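Chromosome partition protein Smc (Pyrococcus yayanosii, PDB 5XEI) is probably required for chromosome condensation and partitioning, using a terminal ATPase head that a long coiled coil connects to a hinge. Local coordinates at residues Glu222-Ala227 with Lys303-Met308; Ala227-Leu232 with Arg278-Phe283; Leu233-Arg238 with Leu296-Leu301; Arg248-Ile253 with Thr261-Ser266. All coordinates share one frame; numbering follows the deposited sequence.

Interaction 1 (Glu222-Ala227 with Lys303-Met308)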
loop_
_atom_site.group_PDB
_atom_site.type_symbol
_atom_site.label_atom_id
_atom_site.label_comp_id
_atom_site.label_asym_id
_atom_site.label_seq_id
_atom_site.Cartn_x
_atom_site.Cartn_y
_atom_site.Cartn_z
ATOM N N GLU A 222 -0.572 22.776 -62.845
ATOM C CA GLU A 222 -1.800 22.800 -63.626
ATOM C C GLU A 222 -1.849 23.998 -64.559
ATOM O O GLU A 222 -2.225 23.870 -65.729
ATOM C CB GLU A 222 -3.001 22.815 -62.704
ATOM C CG GLU A 222 -3.141 21.549 -61.974
ATOM C CD GLU A 222 -4.567 21.074 -61.997
ATOM O OE1 GLU A 222 -5.483 21.937 -61.959
ATOM O OE2 GLU A 222 -4.764 19.841 -62.121
ATOM N N ARG A 223 -1.507 25.180 -64.055
ATOM C CA ARG A 223 -1.442 26.318 -64.961
ATOM C C ARG A 223 -0.428 26.053 -66.068
ATOM O O ARG A 223 -0.724 26.261 -67.252
ATOM C CB ARG A 223 -1.145 27.608 -64.185
ATOM C CG ARG A 223 -2.385 28.208 -63.487
ATOM C CD ARG A 223 -3.390 28.971 -64.428
ATOM N NE ARG A 223 -3.860 28.221 -65.602
ATOM C CZ ARG A 223 -4.568 28.730 -66.623
ATOM N NH1 ARG A 223 -4.963 30.008 -66.614
ATOM N NH2 ARG A 223 -4.927 27.937 -67.647
ATOM N N LEU A 224 0.730 25.488 -65.717
ATOM C CA LEU A 224 1.723 25.165 -66.733
ATOM C C LEU A 224 1.152 24.262 -67.825
ATOM O O LEU A 224 1.548 24.378 -68.989
ATOM C CB LEU A 224 2.950 24.515 -66.088
ATOM C CG LEU A 224 4.034 24.046 -67.060
ATOM C CD1 LEU A 224 4.577 25.216 -67.859
ATOM C CD2 LEU A 224 5.147 23.327 -66.314
ATOM N N GLU A 225 0.212 23.377 -67.498
ATOM C CA GLU A 225 -0.214 22.467 -68.552
ATOM C C GLU A 225 -1.290 23.063 -69.443
ATOM O O GLU A 225 -1.283 22.822 -70.655
ATOM C CB GLU A 225 -0.692 21.133 -67.977
ATOM C CG GLU A 225 -0.575 19.950 -68.984
ATOM C CD GLU A 225 0.884 19.597 -69.412
ATOM O OE1 GLU A 225 1.084 18.572 -70.113
ATOM O OE2 GLU A 225 1.842 20.329 -69.066
ATOM N N ARG A 226 -2.213 23.844 -68.890
ATOM C CA ARG A 226 -3.177 24.526 -69.743
ATOM C C ARG A 226 -2.463 25.501 -70.687
ATOM O O ARG A 226 -2.728 25.530 -71.896
ATOM C CB ARG A 226 -4.217 25.229 -68.873
ATOM C CG ARG A 226 -4.752 24.444 -67.638
ATOM C CD ARG A 226 -6.077 25.114 -67.116
ATOM N NE ARG A 226 -6.560 24.705 -65.772
ATOM C CZ ARG A 226 -6.005 25.056 -64.602
ATOM N NH1 ARG A 226 -4.915 25.798 -64.606
ATOM N NH2 ARG A 226 -6.516 24.660 -63.424
ATOM N N ALA A 227 -1.495 26.255 -70.159
ATOM C CA ALA A 227 -0.640 27.082 -71.003
ATOM C C ALA A 227 0.041 26.271 -72.099
ATOM O O ALA A 227 0.241 26.766 -73.215
ATOM C CB ALA A 227 0.405 27.793 -70.145
ATOM N N LYS A 303 7.279 32.748 -73.159
ATOM C CA LYS A 303 7.975 33.400 -72.054
ATOM C C LYS A 303 7.322 33.049 -70.728
ATOM O O LYS A 303 8.016 32.819 -69.729
ATOM C CB LYS A 303 8.002 34.912 -72.250
ATOM N N GLU A 304 5.986 32.975 -70.718
ATOM C CA GLU A 304 5.243 32.664 -69.501
ATOM C C GLU A 304 5.375 31.192 -69.116
ATOM O O GLU A 304 5.357 30.841 -67.928
ATOM C CB GLU A 304 3.783 33.031 -69.704
ATOM C CG GLU A 304 2.884 32.598 -68.593
ATOM C CD GLU A 304 1.443 32.870 -68.929
ATOM O OE1 GLU A 304 1.183 33.310 -70.082
ATOM O OE2 GLU A 304 0.582 32.642 -68.048
ATOM N N ILE A 305 5.489 30.313 -70.107
ATOM C CA ILE A 305 5.781 28.919 -69.813
ATOM C C ILE A 305 7.192 28.796 -69.250
ATOM O O ILE A 305 7.411 28.152 -68.216
ATOM C CB ILE A 305 5.561 28.058 -71.072
ATOM C CG1 ILE A 305 4.054 27.806 -71.256
ATOM C CG2 ILE A 305 6.332 26.751 -71.001
ATOM C CD1 ILE A 305 3.649 27.165 -72.584
ATOM N N GLU A 306 8.158 29.461 -69.887
ATOM C CA GLU A 306 9.525 29.448 -69.379
ATOM C C GLU A 306 9.564 29.889 -67.918
ATOM O O GLU A 306 10.312 29.328 -67.107
ATOM C CB GLU A 306 10.411 30.347 -70.246
ATOM C CG GLU A 306 11.895 30.289 -69.900
ATOM C CD GLU A 306 12.689 31.477 -70.445
ATOM O OE1 GLU A 306 13.249 31.380 -71.560
ATOM O OE2 GLU A 306 12.761 32.515 -69.753
ATOM N N ASP A 307 8.741 30.878 -67.563
ATOM C CA ASP A 307 8.685 31.347 -66.183
ATOM C C ASP A 307 8.088 30.281 -65.272
ATOM O O ASP A 307 8.706 29.868 -64.281
ATOM C CB ASP A 307 7.879 32.647 -66.102
ATOM N N MET A 308 6.876 29.825 -65.594
ATOM C CA MET A 308 6.211 28.820 -64.774
ATOM C C MET A 308 7.105 27.608 -64.569
ATOM O O MET A 308 7.188 27.068 -63.463
ATOM C CB MET A 308 4.898 28.424 -65.432
ATOM C CG MET A 308 3.825 27.996 -64.470
ATOM S SD MET A 308 2.194 28.555 -65.023
ATOM C CE MET A 308 2.373 28.370 -66.800
#
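Arg223 meets Met308 through the base of its side chain: its CB lies 3.6 Å from SD of Met308, while the rest of the arginine folds off from the facing helix. Leu224 comes next and does more. Its CG stands anti to the backbone N (chi1 176°), and its side chain slides past that of Met308 in the opposite direction, CB of Leu224 lying 3.9 Å from CG of Met308. Its CD1 reaches further, to 3.9 Å from CG2 of Ile305, and these two side chains cross at about a right angle. One turn on, CB of Ala227 points at the partner helix and touches CG1 of Ile305 at 3.8 Å and CE of Met308 at 3.9 Å; CD1 of Ile305 rests near the carbonyl O of Ala227. No hydrogen bond joins the two segments; the side-chain contacts are van der Waals packing. Their axes approach to 9.8 Å and run antiparallel at 155°. Met308 also touches Leu220, so that it sits among Leu220, Arg223, Leu224 and Ala227, a spacing consistent with knobs-into-holes packing in the antiparallel coiled coil of an SMC arm.

Interaction 2 (Ala227-Leu232 with Arg278-Phe283)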
loop_
_atom_site.group_PDB
_atom_site.type_symbol
_atom_site.label_atom_id
_atom_site.label_comp_id
_atom_site.label_asym_id
_atom_site.label_seq_id
_atom_site.Cartn_x
_atom_site.Cartn_y
_atom_site.Cartn_z
ATOM N N ALA A 227 -1.495 26.255 -70.159
ATOM C CA ALA A 227 -0.640 27.082 -71.003
ATOM C C ALA A 227 0.041 26.271 -72.099
ATOM O O ALA A 227 0.241 26.766 -73.215
ATOM C CB ALA A 227 0.405 27.793 -70.145
ATOM N N ARG A 228 0.419 25.029 -71.811
ATOM C CA ARG A 228 1.020 24.218 -72.863
ATOM C C ARG A 228 -0.003 23.869 -73.934
ATOM O O ARG A 228 0.318 23.841 -75.128
ATOM C CB ARG A 228 1.638 22.954 -72.279
ATOM C CG ARG A 228 2.959 23.210 -71.634
ATOM C CD ARG A 228 3.518 21.956 -71.016
ATOM N NE ARG A 228 4.791 22.243 -70.379
ATOM C CZ ARG A 228 5.393 21.435 -69.521
ATOM N NH1 ARG A 228 4.823 20.279 -69.186
ATOM N NH2 ARG A 228 6.557 21.799 -68.995
ATOM N N VAL A 229 -1.247 23.609 -73.530
ATOM C CA VAL A 229 -2.272 23.327 -74.524
ATOM C C VAL A 229 -2.609 24.597 -75.306
ATOM O O VAL A 229 -2.826 24.548 -76.526
ATOM C CB VAL A 229 -3.513 22.705 -73.852
ATOM C CG1 VAL A 229 -4.556 22.390 -74.879
ATOM C CG2 VAL A 229 -3.140 21.428 -73.111
ATOM N N ALA A 230 -2.616 25.748 -74.623
ATOM C CA ALA A 230 -2.893 27.030 -75.269
ATOM C C ALA A 230 -1.861 27.343 -76.341
ATOM O O ALA A 230 -2.206 27.527 -77.513
ATOM C CB ALA A 230 -2.928 28.150 -74.232
ATOM N N LEU A 231 -0.580 27.419 -75.954
ATOM C CA LEU A 231 0.479 27.674 -76.930
ATOM C C LEU A 231 0.354 26.745 -78.124
ATOM O O LEU A 231 0.745 27.099 -79.240
ATOM C CB LEU A 231 1.859 27.510 -76.287
ATOM C CG LEU A 231 3.035 27.159 -77.213
ATOM C CD1 LEU A 231 3.397 28.335 -78.091
ATOM C CD2 LEU A 231 4.251 26.703 -76.458
ATOM N N LEU A 232 -0.240 25.578 -77.923
ATOM C CA LEU A 232 -0.303 24.612 -79.001
ATOM C C LEU A 232 -1.485 24.869 -79.937
ATOM O O LEU A 232 -1.338 24.747 -81.158
ATOM C CB LEU A 232 -0.331 23.216 -78.405
ATOM C CG LEU A 232 -0.682 22.094 -79.343
ATOM C CD1 LEU A 232 0.243 22.152 -80.515
ATOM C CD2 LEU A 232 -0.345 20.892 -78.572
ATOM N N ARG A 278 -2.663 16.326 -84.295
ATOM C CA ARG A 278 -2.960 15.031 -83.714
ATOM C C ARG A 278 -2.469 14.932 -82.274
ATOM O O ARG A 278 -2.990 14.130 -81.490
ATOM C CB ARG A 278 -2.339 13.961 -84.600
ATOM C CG ARG A 278 -2.185 12.623 -83.992
ATOM C CD ARG A 278 -0.793 12.133 -84.251
ATOM N NE ARG A 278 -0.687 10.780 -83.756
ATOM C CZ ARG A 278 0.120 10.398 -82.778
ATOM N NH1 ARG A 278 0.923 11.257 -82.162
ATOM N NH2 ARG A 278 0.097 9.141 -82.404
ATOM N N GLU A 279 -1.494 15.762 -81.901
ATOM C CA GLU A 279 -1.003 15.790 -80.528
ATOM C C GLU A 279 -2.120 16.083 -79.532
ATOM O O GLU A 279 -2.132 15.528 -78.423
ATOM C CB GLU A 279 0.093 16.843 -80.429
ATOM C CG GLU A 279 1.171 16.599 -79.408
ATOM C CD GLU A 279 1.009 17.523 -78.234
ATOM O OE1 GLU A 279 -0.111 18.044 -78.098
ATOM O OE2 GLU A 279 1.986 17.765 -77.493
ATOM N N LEU A 280 -3.063 16.945 -79.911
ATOM C CA LEU A 280 -4.145 17.350 -79.020
ATOM C C LEU A 280 -5.325 16.407 -79.054
ATOM O O LEU A 280 -6.198 16.504 -78.182
ATOM C CB LEU A 280 -4.667 18.741 -79.359
ATOM C CG LEU A 280 -3.628 19.833 -79.514
ATOM C CD1 LEU A 280 -3.075 19.835 -80.923
ATOM C CD2 LEU A 280 -4.293 21.119 -79.172
ATOM N N LYS A 281 -5.385 15.518 -80.050
ATOM C CA LYS A 281 -6.346 14.423 -80.010
ATOM C C LYS A 281 -6.199 13.617 -78.726
ATOM O O LYS A 281 -7.147 12.943 -78.305
ATOM C CB LYS A 281 -6.164 13.524 -81.249
ATOM C CG LYS A 281 -6.283 14.271 -82.597
ATOM C CD LYS A 281 -6.061 13.350 -83.816
ATOM C CE LYS A 281 -6.198 14.095 -85.155
ATOM N NZ LYS A 281 -5.871 13.215 -86.318
ATOM N N HIS A 282 -5.042 13.716 -78.075
ATOM C CA HIS A 282 -4.706 12.916 -76.913
ATOM C C HIS A 282 -4.714 13.725 -75.620
ATOM O O HIS A 282 -4.343 13.198 -74.567
ATOM C CB HIS A 282 -3.347 12.255 -77.146
ATOM C CG HIS A 282 -3.261 11.539 -78.458
ATOM N ND1 HIS A 282 -2.076 11.377 -79.145
ATOM C CD2 HIS A 282 -4.216 10.948 -79.214
ATOM C CE1 HIS A 282 -2.304 10.712 -80.264
ATOM N NE2 HIS A 282 -3.595 10.441 -80.330
ATOM N N PHE A 283 -5.126 14.985 -75.667
ATOM C CA PHE A 283 -5.350 15.760 -74.458
ATOM C C PHE A 283 -6.817 15.684 -74.070
ATOM O O PHE A 283 -7.697 15.704 -74.934
ATOM C CB PHE A 283 -4.939 17.220 -74.638
ATOM C CG PHE A 283 -3.478 17.475 -74.393
ATOM C CD1 PHE A 283 -2.959 17.449 -73.115
ATOM C CD2 PHE A 283 -2.630 17.754 -75.444
ATOM C CE1 PHE A 283 -1.625 17.685 -72.895
ATOM C CE2 PHE A 283 -1.304 17.998 -75.228
ATOM C CZ PHE A 283 -0.799 17.968 -73.950
#
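Val229 and Phe283 point tip to tip, and the methyl carbon CG2 of Val229 sits over one face of the phenyl ring. The evidence for a CH-pi contact is direct: CG2 of Val229 is 4.0 Å from the centroid of the Phe283 ring and only 10° off the ring normal. CG of Phe283, set beside its backbone N and anti to the carbonyl carbon (chi1 -85°), is itself 4.2 Å from CG2 of Val229. At the rim of the same ring, in its plane, lies CA of Leu280 from its own segment.

The second pair, Leu232 and Leu280, also meets tip to tip. CD2 of Leu232 is 3.6 Å from CG of Leu280, and CG of Leu232 faces the fork of Leu280, about equally far (3.7 Å) from CG, CD1 and CD2 of Leu280. Here the long helix 170-246 of the SMC arm is flanked by the loop between helices 261-278 and 285-289, a departure from a plain two-helix coiled coil that probably belongs to the joint of the arm. Leu280 also packs on Leu233, Ile236 and Ile288. An alanine in place of Leu280 would probably open a gap beside Leu232 and leave Leu233, Ile236 and Ile288 with less apolar cover.

Glu279 crosses Leu232 at a slant, with its carboxylate close to CD2, though the exact spacing there is doubtful; its OE2 is engaged in a salt bridge with Lys276. Val229 packs on Leu287, Ile288 and Val291 as well.

Interaction 3 (Leu233-Arg238 with Leu296-Leu301)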
loop_
_atom_site.group_PDB
_atom_site.type_symbol
_atom_site.label_atom_id
_atom_site.label_comp_id
_atom_site.label_asym_id
_atom_site.label_seq_id
_atom_site.Cartn_x
_atom_site.Cartn_y
_atom_site.Cartn_z
ATOM N N LEU A 233 -2.653 25.241 -79.406
ATOM C CA LEU A 233 -3.760 25.620 -80.280
ATOM C C LEU A 233 -3.361 26.776 -81.193
ATOM O O LEU A 233 -3.605 26.740 -82.405
ATOM C CB LEU A 233 -4.986 25.977 -79.444
ATOM C CG LEU A 233 -5.646 24.770 -78.785
ATOM C CD1 LEU A 233 -6.741 25.163 -77.804
ATOM C CD2 LEU A 233 -6.200 23.882 -79.861
ATOM N N GLY A 234 -2.721 27.801 -80.628
ATOM C CA GLY A 234 -2.136 28.836 -81.463
ATOM C C GLY A 234 -1.071 28.304 -82.402
ATOM O O GLY A 234 -1.007 28.708 -83.565
ATOM N N GLU A 235 -0.239 27.368 -81.922
ATOM C CA GLU A 235 0.885 26.847 -82.704
ATOM C C GLU A 235 0.469 26.215 -84.036
ATOM O O GLU A 235 1.357 25.898 -84.840
ATOM C CB GLU A 235 1.689 25.805 -81.902
ATOM C CG GLU A 235 3.062 26.265 -81.363
ATOM C CD GLU A 235 3.881 25.119 -80.723
ATOM O OE1 GLU A 235 3.377 23.977 -80.658
ATOM O OE2 GLU A 235 5.033 25.354 -80.280
ATOM N N ILE A 236 -0.821 26.011 -84.294
ATOM C CA ILE A 236 -1.274 25.467 -85.575
ATOM C C ILE A 236 -2.030 26.502 -86.390
ATOM O O ILE A 236 -1.945 26.502 -87.611
ATOM C CB ILE A 236 -2.137 24.200 -85.388
ATOM C CG1 ILE A 236 -1.631 23.276 -84.283
ATOM C CG2 ILE A 236 -2.291 23.438 -86.704
ATOM C CD1 ILE A 236 -2.737 22.325 -83.889
ATOM N N LYS A 237 -2.830 27.360 -85.738
ATOM C CA LYS A 237 -3.414 28.498 -86.445
ATOM C C LYS A 237 -2.337 29.203 -87.266
ATOM O O LYS A 237 -2.490 29.441 -88.473
ATOM C CB LYS A 237 -4.073 29.489 -85.461
ATOM C CG LYS A 237 -4.540 30.817 -86.118
ATOM C CD LYS A 237 -3.447 31.930 -86.170
ATOM C CE LYS A 237 -3.736 33.068 -87.190
ATOM N NZ LYS A 237 -3.906 32.658 -88.620
ATOM N N ARG A 238 -1.229 29.518 -86.592
ATOM C CA ARG A 238 -0.069 30.128 -87.228
ATOM C C ARG A 238 0.483 29.250 -88.340
ATOM O O ARG A 238 0.719 29.716 -89.461
ATOM C CB ARG A 238 1.005 30.379 -86.175
ATOM C CG ARG A 238 0.538 31.276 -85.064
ATOM C CD ARG A 238 0.111 32.605 -85.614
ATOM N NE ARG A 238 0.381 33.635 -84.629
ATOM C CZ ARG A 238 1.578 34.180 -84.449
ATOM N NH1 ARG A 238 2.604 33.794 -85.198
ATOM N NH2 ARG A 238 1.750 35.107 -83.520
ATOM N N LEU A 296 -4.149 34.328 -77.158
ATOM C CA LEU A 296 -3.114 33.798 -78.037
ATOM C C LEU A 296 -1.868 34.653 -77.838
ATOM O O LEU A 296 -1.607 35.105 -76.714
ATOM C CB LEU A 296 -3.554 33.787 -79.509
ATOM C CG LEU A 296 -4.639 32.800 -79.971
ATOM C CD1 LEU A 296 -5.760 33.507 -80.730
ATOM C CD2 LEU A 296 -4.041 31.701 -80.834
ATOM N N ASP A 297 -1.138 34.917 -78.928
ATOM C CA ASP A 297 0.172 35.568 -78.917
ATOM C C ASP A 297 1.207 34.573 -78.418
ATOM O O ASP A 297 1.366 34.356 -77.211
ATOM C CB ASP A 297 0.192 36.847 -78.071
ATOM C CG ASP A 297 1.337 37.774 -78.446
ATOM O OD1 ASP A 297 2.501 37.393 -78.191
ATOM O OD2 ASP A 297 1.078 38.882 -78.979
ATOM N N LEU A 298 1.919 33.963 -79.358
ATOM C CA LEU A 298 2.658 32.758 -79.029
ATOM C C LEU A 298 3.854 33.063 -78.145
ATOM O O LEU A 298 4.096 32.361 -77.157
ATOM C CB LEU A 298 3.078 32.038 -80.304
ATOM C CG LEU A 298 1.994 31.100 -80.845
ATOM C CD1 LEU A 298 0.585 31.704 -80.874
ATOM C CD2 LEU A 298 2.404 30.594 -82.205
ATOM N N GLU A 299 4.596 34.125 -78.451
ATOM C CA GLU A 299 5.830 34.354 -77.708
ATOM C C GLU A 299 5.591 34.845 -76.279
ATOM O O GLU A 299 6.473 34.689 -75.425
ATOM C CB GLU A 299 6.740 35.308 -78.477
ATOM C CG GLU A 299 7.434 34.657 -79.681
ATOM C CD GLU A 299 8.425 33.537 -79.304
ATOM O OE1 GLU A 299 8.133 32.726 -78.402
ATOM O OE2 GLU A 299 9.509 33.471 -79.923
ATOM N N VAL A 300 4.422 35.417 -75.974
ATOM C CA VAL A 300 4.148 35.684 -74.563
ATOM C C VAL A 300 3.826 34.379 -73.836
ATOM O O VAL A 300 4.167 34.207 -72.656
ATOM C CB VAL A 300 3.029 36.731 -74.398
ATOM C CG1 VAL A 300 3.319 37.936 -75.270
ATOM C CG2 VAL A 300 1.655 36.137 -74.680
ATOM N N LEU A 301 3.209 33.423 -74.532
ATOM C CA LEU A 301 2.948 32.130 -73.920
ATOM C C LEU A 301 4.239 31.357 -73.678
ATOM O O LEU A 301 4.354 30.640 -72.682
ATOM C CB LEU A 301 1.992 31.334 -74.799
ATOM C CG LEU A 301 0.557 31.817 -74.660
ATOM C CD1 LEU A 301 -0.357 30.955 -75.479
ATOM C CD2 LEU A 301 0.161 31.785 -73.187
#
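Leu298 lies against Gly234, Glu235 and Arg238, and its two methyl carbons divide the work. Its chi1 of -86° sets CG anti to the carbonyl carbon; both methyls then lie against residues 233-238. CD1 of Leu298 approaches CA of Gly234 at 4.0 Å, and CD2 of Leu298 touches CG of Arg238 at 3.5 Å and CA of Glu235 at 4.1 Å. Leu296 adds a further methyl group at the glycine, its CD2 standing 3.5 Å from CA of Gly234. Because Gly234 has no side chain, both leucines come right up to the helix backbone.

The pair of segments joins the long helix 170-246 to the beginning of helix 298-315, where Asp297 holds the N-cap position, in the helical arm of this SMC protein. The chain of Arg238 is bent at chi2 and chi3, and it slides past Leu298 in the opposite direction. CD2 of Leu298 lies over one face of the Arg238 guanidinium, 4.2 Å from the plane and over its centre. NH2 of Arg238 remains 5.8 Å from OD1 of Asp297, so any attraction between the charges would be long-range. Leu298 also packs on Leu231.

Interaction 4 (Arg248-Ile253 with Thr261-Ser266)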
loop_
_atom_site.group_PDB
_atom_site.type_symbol
_atom_site.label_atom_id
_atom_site.label_comp_id
_atom_site.label_asym_id
_atom_site.label_seq_id
_atom_site.Cartn_x
_atom_site.Cartn_y
_atom_site.Cartn_z
ATOM N N ARG A 248 2.042 27.125 -101.391
ATOM C CA ARG A 248 1.647 27.919 -102.551
ATOM C C ARG A 248 2.864 28.530 -103.246
ATOM O O ARG A 248 2.792 28.872 -104.434
ATOM C CB ARG A 248 0.655 28.998 -102.102
ATOM C CG ARG A 248 0.193 29.983 -103.153
ATOM C CD ARG A 248 -0.352 29.272 -104.362
ATOM N NE ARG A 248 0.400 29.629 -105.559
ATOM C CZ ARG A 248 0.283 29.012 -106.728
ATOM N NH1 ARG A 248 -0.555 27.994 -106.862
ATOM N NH2 ARG A 248 1.009 29.412 -107.762
ATOM N N LYS A 249 3.995 28.653 -102.532
ATOM C CA LYS A 249 5.249 29.116 -103.133
ATOM C C LYS A 249 5.770 28.170 -104.208
ATOM O O LYS A 249 6.670 28.553 -104.965
ATOM C CB LYS A 249 6.344 29.268 -102.072
ATOM C CG LYS A 249 6.027 30.190 -100.913
ATOM C CD LYS A 249 7.053 30.003 -99.793
ATOM C CE LYS A 249 6.686 30.800 -98.550
ATOM N NZ LYS A 249 7.674 30.625 -97.447
ATOM N N ARG A 250 5.250 26.938 -104.268
ATOM C CA ARG A 250 5.660 25.926 -105.243
ATOM C C ARG A 250 5.476 26.386 -106.687
ATOM O O ARG A 250 6.459 26.553 -107.417
ATOM C CB ARG A 250 4.877 24.627 -105.022
ATOM C CG ARG A 250 5.353 23.779 -103.857
ATOM C CD ARG A 250 4.386 22.637 -103.618
ATOM N NE ARG A 250 4.789 21.803 -102.493
ATOM C CZ ARG A 250 4.034 20.841 -101.976
ATOM N NH1 ARG A 250 2.833 20.599 -102.486
ATOM N NH2 ARG A 250 4.475 20.125 -100.951
ATOM N N ALA A 251 4.223 26.584 -107.113
ATOM C CA ALA A 251 3.919 27.001 -108.480
ATOM C C ALA A 251 4.227 28.481 -108.714
ATOM O O ALA A 251 3.494 29.167 -109.437
ATOM C CB ALA A 251 2.454 26.701 -108.810
ATOM N N GLU A 252 5.314 28.975 -108.105
ATOM C CA GLU A 252 5.793 30.350 -108.270
ATOM C C GLU A 252 7.310 30.479 -108.366
ATOM O O GLU A 252 7.780 31.502 -108.878
ATOM C CB GLU A 252 5.319 31.237 -107.112
ATOM C CG GLU A 252 3.828 31.268 -106.875
ATOM C CD GLU A 252 3.506 31.652 -105.449
ATOM O OE1 GLU A 252 4.459 31.919 -104.685
ATOM O OE2 GLU A 252 2.310 31.675 -105.087
ATOM N N ILE A 253 8.098 29.513 -107.881
ATOM C CA ILE A 253 9.560 29.617 -107.842
ATOM C C ILE A 253 10.128 28.331 -108.450
ATOM O O ILE A 253 10.452 27.377 -107.731
ATOM C CB ILE A 253 10.101 29.846 -106.425
ATOM C CG1 ILE A 253 9.486 31.107 -105.806
ATOM C CG2 ILE A 253 11.624 29.962 -106.440
ATOM C CD1 ILE A 253 8.752 30.873 -104.506
ATOM N N THR A 261 13.296 22.782 -103.635
ATOM C CA THR A 261 13.592 23.132 -102.248
ATOM C C THR A 261 12.328 23.524 -101.494
ATOM O O THR A 261 12.242 23.308 -100.277
ATOM C CB THR A 261 14.616 24.270 -102.183
ATOM O OG1 THR A 261 14.138 25.400 -102.928
ATOM C CG2 THR A 261 15.964 23.821 -102.734
ATOM N N ILE A 262 11.342 24.096 -102.195
ATOM C CA ILE A 262 10.088 24.487 -101.553
ATOM C C ILE A 262 9.221 23.263 -101.258
ATOM O O ILE A 262 8.415 23.280 -100.317
ATOM C CB ILE A 262 9.364 25.537 -102.422
ATOM C CG1 ILE A 262 10.119 26.863 -102.364
ATOM C CG2 ILE A 262 7.919 25.755 -101.977
ATOM C CD1 ILE A 262 9.874 27.730 -103.546
ATOM N N LYS A 263 9.390 22.172 -102.016
ATOM C CA LYS A 263 8.670 20.939 -101.697
ATOM C C LYS A 263 9.219 20.263 -100.445
ATOM O O LYS A 263 8.482 19.532 -99.775
ATOM C CB LYS A 263 8.717 19.960 -102.872
ATOM C CG LYS A 263 7.777 20.300 -104.018
ATOM C CD LYS A 263 7.838 19.230 -105.095
ATOM C CE LYS A 263 7.151 19.678 -106.370
ATOM N NZ LYS A 263 7.227 18.623 -107.409
ATOM N N VAL A 264 10.495 20.495 -100.110
ATOM C CA VAL A 264 11.124 19.808 -98.980
ATOM C C VAL A 264 10.767 20.482 -97.661
ATOM O O VAL A 264 10.341 19.824 -96.704
ATOM C CB VAL A 264 12.651 19.746 -99.164
ATOM C CG1 VAL A 264 13.308 19.108 -97.927
ATOM C CG2 VAL A 264 13.009 19.005 -100.454
ATOM N N LYS A 265 10.961 21.799 -97.581
ATOM C CA LYS A 265 10.656 22.523 -96.353
ATOM C C LYS A 265 9.162 22.773 -96.164
ATOM O O LYS A 265 8.735 23.035 -95.034
ATOM C CB LYS A 265 11.415 23.848 -96.323
ATOM C CG LYS A 265 12.911 23.695 -96.440
ATOM C CD LYS A 265 13.542 25.044 -96.673
ATOM C CE LYS A 265 13.122 25.603 -98.023
ATOM N NZ LYS A 265 13.714 24.833 -99.145
ATOM N N SER A 266 8.360 22.713 -97.232
ATOM C CA SER A 266 6.911 22.687 -97.068
ATOM C C SER A 266 6.394 21.282 -96.785
ATOM O O SER A 266 5.220 21.131 -96.423
ATOM C CB SER A 266 6.204 23.253 -98.303
ATOM O OG SER A 266 5.691 22.217 -99.124
#
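Arg250 and Ile262 mark the closest backbone approach of the two segments, with their CA atoms 5.9 Å apart. Residues 248-253 form no regular helix or strand, and the backbone bonds among them are weak. Residues 261-266 are helical, with the bond from Ser266 N to Ile262 O at 3.1 Å as the firm one.

Ile262 is the apolar centre. Its CG2 lies 3.7 Å from CG of Arg250 and also near CB of Lys249, while its CD1 is 3.5 Å from CD1 of Ile253, the two isoleucines crossing at about a right angle. Arg250 slides past Ile262 in the opposite direction. Its chain is extended from CG to NE, and the guanidinium lies by Lys263 and Ser266: NE of Arg250 is 3.7 Å from CG of Lys263, and NH2 of Arg250 is 3.0 Å from OG of Ser266. The carbonyl O of Ile262 lies at the guanidinium edge, near its plane. An alanine at Arg250 would probably open a gap beside CG2 of Ile262 and leave Ser266 OG without its guanidinium neighbour.

Within the first segment Arg248 and Glu252 form a salt bridge. The bond from NE of Arg248 to OE2 of Glu252 is 2.8 Å long and nearly straight, at 170°; the oxygen lies in the guanidinium plane, but is itself met from above the carboxylate plane (38° out of it).

The contact lies at the surface, between the end of helix 170-246 and the start of helix 261-278, with no strand between them; the unmodelled residues 255-258 are an engineered linker joining the two arm pieces in this construct.

Interactions 1, 2 and 3 follow one another along helix 170-246, 1 and 3 against residues 296-308 and 2 against the 278-283 loop. Interactions 1 and 2 share Ala227, their centres are 13 Å apart, and CD1 of Ile305 packs on CD2 of Leu231 at 3.9 Å. Interactions 2 and 3, with centres 11 Å apart, meet where CD1 of Leu301 touches CB of Ala230 at 4.0 Å. Interaction 4 is separate, its nearest atoms about 11 Å from interaction 3. All four lie away from the predicted ATP site. The construct holds the head, part of the coiled-coil arm and the joint, without the hinge; the contact centres are 74 to 106 Å from the chain's centre.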